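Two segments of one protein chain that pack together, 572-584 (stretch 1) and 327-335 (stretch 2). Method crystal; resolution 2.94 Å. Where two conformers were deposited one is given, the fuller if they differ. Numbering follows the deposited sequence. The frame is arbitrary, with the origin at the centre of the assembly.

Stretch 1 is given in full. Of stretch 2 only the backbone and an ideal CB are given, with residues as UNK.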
# COMPACT_ATOMS: atom_id res chain seq x y z
N ARG B 572 2.73 34.92 -3.56
CA ARG B 572 1.87 33.77 -3.42
C ARG B 572 0.91 33.71 -4.60
O ARG B 572 0.86 32.73 -5.31
CB ARG B 572 1.09 33.82 -2.11
CG ARG B 572 0.38 32.51 -1.81
CD ARG B 572 -0.33 32.52 -0.45
NE ARG B 572 -1.45 33.47 -0.38
CZ ARG B 572 -2.62 33.32 -0.98
NH1 ARG B 572 -2.86 32.25 -1.74
NH2 ARG B 572 -3.56 34.24 -0.84
N ARG B 573 0.18 34.81 -4.83
CA ARG B 573 -0.70 34.91 -6.01
C ARG B 573 0.04 34.67 -7.32
O ARG B 573 -0.40 33.87 -8.11
CB ARG B 573 -1.48 36.24 -6.01
CG ARG B 573 -2.31 36.44 -4.74
CD ARG B 573 -3.33 37.57 -4.83
NE ARG B 573 -3.96 37.84 -3.53
CZ ARG B 573 -4.74 38.90 -3.28
NH1 ARG B 573 -4.98 39.78 -4.24
NH2 ARG B 573 -5.27 39.11 -2.08
N LYS B 574 1.18 35.33 -7.55
CA LYS B 574 1.89 35.10 -8.78
C LYS B 574 1.96 33.61 -8.94
O LYS B 574 1.55 33.08 -9.95
CB LYS B 574 3.29 35.68 -8.75
CG LYS B 574 3.44 37.13 -9.22
CD LYS B 574 2.55 37.47 -10.41
CE LYS B 574 2.93 38.82 -11.04
NZ LYS B 574 2.46 38.90 -12.47
N VAL B 575 2.40 32.93 -7.88
CA VAL B 575 2.64 31.49 -7.94
C VAL B 575 1.36 30.70 -8.20
O VAL B 575 1.37 29.69 -8.88
CB VAL B 575 3.35 30.94 -6.69
CG1 VAL B 575 3.44 29.45 -6.78
CG2 VAL B 575 4.75 31.50 -6.56
N ALA B 576 0.24 31.18 -7.70
CA ALA B 576 -1.01 30.45 -7.89
C ALA B 576 -1.47 30.51 -9.34
O ALA B 576 -1.98 29.52 -9.85
CB ALA B 576 -2.09 30.98 -6.96
N VAL B 577 -1.32 31.66 -10.01
CA VAL B 577 -1.75 31.69 -11.42
C VAL B 577 -0.88 30.77 -12.27
O VAL B 577 -1.42 29.98 -13.04
CB VAL B 577 -1.99 33.11 -12.03
CG1 VAL B 577 -2.56 34.03 -11.00
CG2 VAL B 577 -0.73 33.70 -12.61
N ILE B 578 0.44 30.80 -12.05
CA ILE B 578 1.33 29.85 -12.73
C ILE B 578 0.77 28.44 -12.53
O ILE B 578 0.54 27.73 -13.50
CB ILE B 578 2.77 29.85 -12.20
CG1 ILE B 578 3.36 31.26 -12.13
CG2 ILE B 578 3.61 28.86 -13.00
CD1 ILE B 578 4.47 31.54 -13.11
N ALA B 579 0.54 28.04 -11.29
CA ALA B 579 0.02 26.70 -11.05
C ALA B 579 -1.26 26.44 -11.81
O ALA B 579 -1.40 25.40 -12.47
CB ALA B 579 -0.23 26.47 -9.58
N GLU B 580 -2.18 27.40 -11.75
CA GLU B 580 -3.46 27.23 -12.42
C GLU B 580 -3.27 27.05 -13.90
O GLU B 580 -3.97 26.25 -14.52
CB GLU B 580 -4.42 28.40 -12.15
CG GLU B 580 -5.88 28.09 -12.43
CD GLU B 580 -6.37 26.83 -11.75
OE1 GLU B 580 -5.54 25.99 -11.32
OE2 GLU B 580 -7.61 26.66 -11.64
N ASN B 581 -2.30 27.78 -14.47
CA ASN B 581 -1.97 27.65 -15.89
C ASN B 581 -1.48 26.27 -16.25
O ASN B 581 -1.95 25.66 -17.20
CB ASN B 581 -0.96 28.70 -16.30
CG ASN B 581 -1.61 30.06 -16.50
OD1 ASN B 581 -2.82 30.16 -16.70
ND2 ASN B 581 -0.79 31.12 -16.46
N ILE B 582 -0.59 25.75 -15.44
CA ILE B 582 -0.16 24.41 -15.62
C ILE B 582 -1.28 23.39 -15.45
O ILE B 582 -1.36 22.40 -16.21
CB ILE B 582 0.96 24.08 -14.65
CG1 ILE B 582 2.16 24.97 -14.95
CG2 ILE B 582 1.31 22.60 -14.74
CD1 ILE B 582 3.18 24.99 -13.84
N ARG B 583 -2.15 23.58 -14.45
CA ARG B 583 -3.20 22.59 -14.32
C ARG B 583 -3.94 22.54 -15.65
O ARG B 583 -4.11 21.49 -16.24
CB ARG B 583 -4.15 22.86 -13.18
CG ARG B 583 -5.26 21.83 -13.10
CD ARG B 583 -6.41 22.31 -12.23
NE ARG B 583 -7.00 23.56 -12.70
CZ ARG B 583 -7.92 23.62 -13.66
NH1 ARG B 583 -8.32 22.52 -14.27
NH2 ARG B 583 -8.45 24.79 -14.00
N LYS B 584 -4.28 23.71 -16.18
CA LYS B 584 -5.09 23.78 -17.37
C LYS B 584 -4.41 23.22 -18.58
O LYS B 584 -5.08 22.80 -19.48
CB LYS B 584 -5.53 25.20 -17.65
CG LYS B 584 -6.63 25.69 -16.73
CD LYS B 584 -7.28 26.93 -17.29
CE LYS B 584 -7.07 28.11 -16.35
NZ LYS B 584 -6.45 29.29 -17.04
N UNK B 327 -16.87 23.53 -13.43
CA UNK B 327 -16.01 24.48 -12.69
C UNK B 327 -14.91 25.16 -13.53
O UNK B 327 -14.24 26.07 -13.03
CB UNK B 327 -15.35 23.74 -11.53
N UNK B 328 -14.73 24.72 -14.77
CA UNK B 328 -13.77 25.34 -15.66
C UNK B 328 -14.31 26.60 -16.32
O UNK B 328 -13.64 27.21 -17.16
CB UNK B 328 -13.34 24.34 -16.73
N UNK B 329 -15.54 26.98 -15.97
CA UNK B 329 -16.13 28.18 -16.53
C UNK B 329 -16.25 29.18 -15.43
O UNK B 329 -15.93 30.35 -15.62
CB UNK B 329 -17.49 27.91 -17.18
N UNK B 330 -16.70 28.73 -14.27
CA UNK B 330 -16.78 29.60 -13.12
C UNK B 330 -15.39 30.11 -12.79
O UNK B 330 -14.40 29.37 -12.89
CB UNK B 330 -17.40 28.88 -11.92
N UNK B 331 -15.32 31.39 -12.42
CA UNK B 331 -14.04 32.10 -12.32
C UNK B 331 -13.31 31.97 -10.99
O UNK B 331 -13.91 32.03 -9.92
CB UNK B 331 -14.28 33.59 -12.60
N UNK B 332 -12.00 31.79 -11.08
CA UNK B 332 -11.15 31.89 -9.90
C UNK B 332 -10.94 33.37 -9.59
O UNK B 332 -10.55 34.14 -10.46
CB UNK B 332 -9.81 31.17 -10.11
N UNK B 333 -11.25 33.77 -8.37
CA UNK B 333 -10.95 35.13 -7.94
C UNK B 333 -10.46 35.22 -6.49
O UNK B 333 -10.79 34.37 -5.66
CB UNK B 333 -12.20 36.00 -8.11
N UNK B 334 -9.66 36.24 -6.21
CA UNK B 334 -9.06 36.40 -4.89
C UNK B 334 -9.83 37.41 -4.05
O UNK B 334 -9.51 38.59 -4.03
CB UNK B 334 -7.60 36.83 -5.02
N UNK B 335 -10.87 36.92 -3.37
CA UNK B 335 -11.64 37.74 -2.44
C UNK B 335 -10.83 38.02 -1.18
O UNK B 335 -10.14 37.13 -0.66
CB UNK B 335 -12.96 37.05 -2.08

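Stretch 1 is a continuous helix, and the second stretch runs past one side of it as a largely extended segment that approaches the helix most closely near R573.

Position 327 has phi/psi of -67/-8 in a 3-10 segment, and its ideal CB has nothing of the helix within 5.5 Å. Many residues would suit; the phi angle also admits proline, and P327 is found.

At position 328, with phi/psi of -82/2, CA-to-CB points sideways, so a short side chain would stay clear of the helix. A long one could reach the guanidinium of R583, whose NH1 and NH2 extend toward this end of the segment. An acidic group fits that charge, and glutamate has more reach than aspartate. The residue is E328, whose end comes nearer than its CB direction suggests. Its carboxylate forms a two-pronged salt bridge: R583 NH2 donates to E328 OE1 at 2.9 Å, and R583 NH1 makes a weak hydrogen bond to E328 OE2, also at 2.9 Å. Within the helix, R583 NE donates to E580 OE1 at 3.2 Å, so the arginine joins two carboxylates.

Positions 329, 330 and 331 lie out of reach, and stretch 1 does not discriminate among side chains there. They are M329, modelled as selenomethionine, I330 and D331.

Position 332 points toward the helix, its ideal CB 5.3 Å from E580 OE2. The carboxylate of E580 and the carbonyl of A576 make this an electronegative site, favouring lysine or arginine, though a neutral donor could also be accommodated. K332 occupies it with all four chi angles t, an extended chain that brings NZ to 4.1 Å from E580 OE1, opposite charges near each other but beyond a salt bridge. K332 NZ also lies 4.2 Å from A576 O.

Position 333, at -141/153, is out of reach and leaves the choice open; it is N333.

Position 334 also points toward the helix, its ideal CB 3.9 Å from R573 CZ. The R573 side chain, A576 and V577 offer a mainly apolar surface with a guanidinium at its border, suited to an aromatic or a large aliphatic residue. F334 has the largest covered area in either stretch. R573 CD lies over one ring face, 3.7 Å from F334 CD2, in a CH-pi contact, while A576 CB approaches the ring edge, 4.5 Å from F334 CE2. V577 CG1 adds an apolar contact with F334 CZ at 4.4 Å.

Position 335 points away, so stretch 1 imposes little preference; it is D335.

Stretch 2, residues 327-335: PEMIDKNFD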
# COMPACT_ATOMS: atom_id res chain seq x y z
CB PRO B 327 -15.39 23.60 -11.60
CG PRO B 327 -15.39 22.23 -12.19
CD PRO B 327 -16.65 22.14 -12.98
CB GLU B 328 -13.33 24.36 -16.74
CG GLU B 328 -12.85 23.03 -16.21
CD GLU B 328 -11.51 23.12 -15.51
OE1 GLU B 328 -10.88 24.21 -15.55
OE2 GLU B 328 -11.07 22.10 -14.92
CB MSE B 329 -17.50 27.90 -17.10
CG MSE B 329 -17.42 26.90 -18.24
SE MSE B 329 -19.26 26.43 -18.77
CE MSE B 329 -19.10 24.50 -19.15
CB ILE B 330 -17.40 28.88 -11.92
CG1 ILE B 330 -18.93 28.97 -12.02
CG2 ILE B 330 -16.92 29.49 -10.61
CD1 ILE B 330 -19.61 27.63 -11.88
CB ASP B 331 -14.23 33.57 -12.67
CG ASP B 331 -14.16 33.82 -14.16
OD1 ASP B 331 -13.14 33.43 -14.78
OD2 ASP B 331 -15.13 34.38 -14.70
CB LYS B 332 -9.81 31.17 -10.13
CG LYS B 332 -9.01 30.91 -8.85
CD LYS B 332 -8.08 29.72 -9.00
CE LYS B 332 -6.92 29.79 -8.01
NZ LYS B 332 -5.82 28.86 -8.41
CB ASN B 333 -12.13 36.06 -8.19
CG ASN B 333 -13.34 35.70 -7.36
OD1 ASN B 333 -13.22 35.10 -6.28
ND2 ASN B 333 -14.53 36.06 -7.86
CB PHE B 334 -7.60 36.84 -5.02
CG PHE B 334 -6.77 35.94 -5.89
CD1 PHE B 334 -6.80 36.08 -7.27
CD2 PHE B 334 -5.95 34.96 -5.32
CE1 PHE B 334 -6.02 35.25 -8.07
CE2 PHE B 334 -5.17 34.13 -6.12
CZ PHE B 334 -5.20 34.28 -7.49
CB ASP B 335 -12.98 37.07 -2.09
CG ASP B 335 -14.07 37.39 -3.10
OD1 ASP B 335 -14.12 36.71 -4.15
OD2 ASP B 335 -14.87 38.33 -2.86
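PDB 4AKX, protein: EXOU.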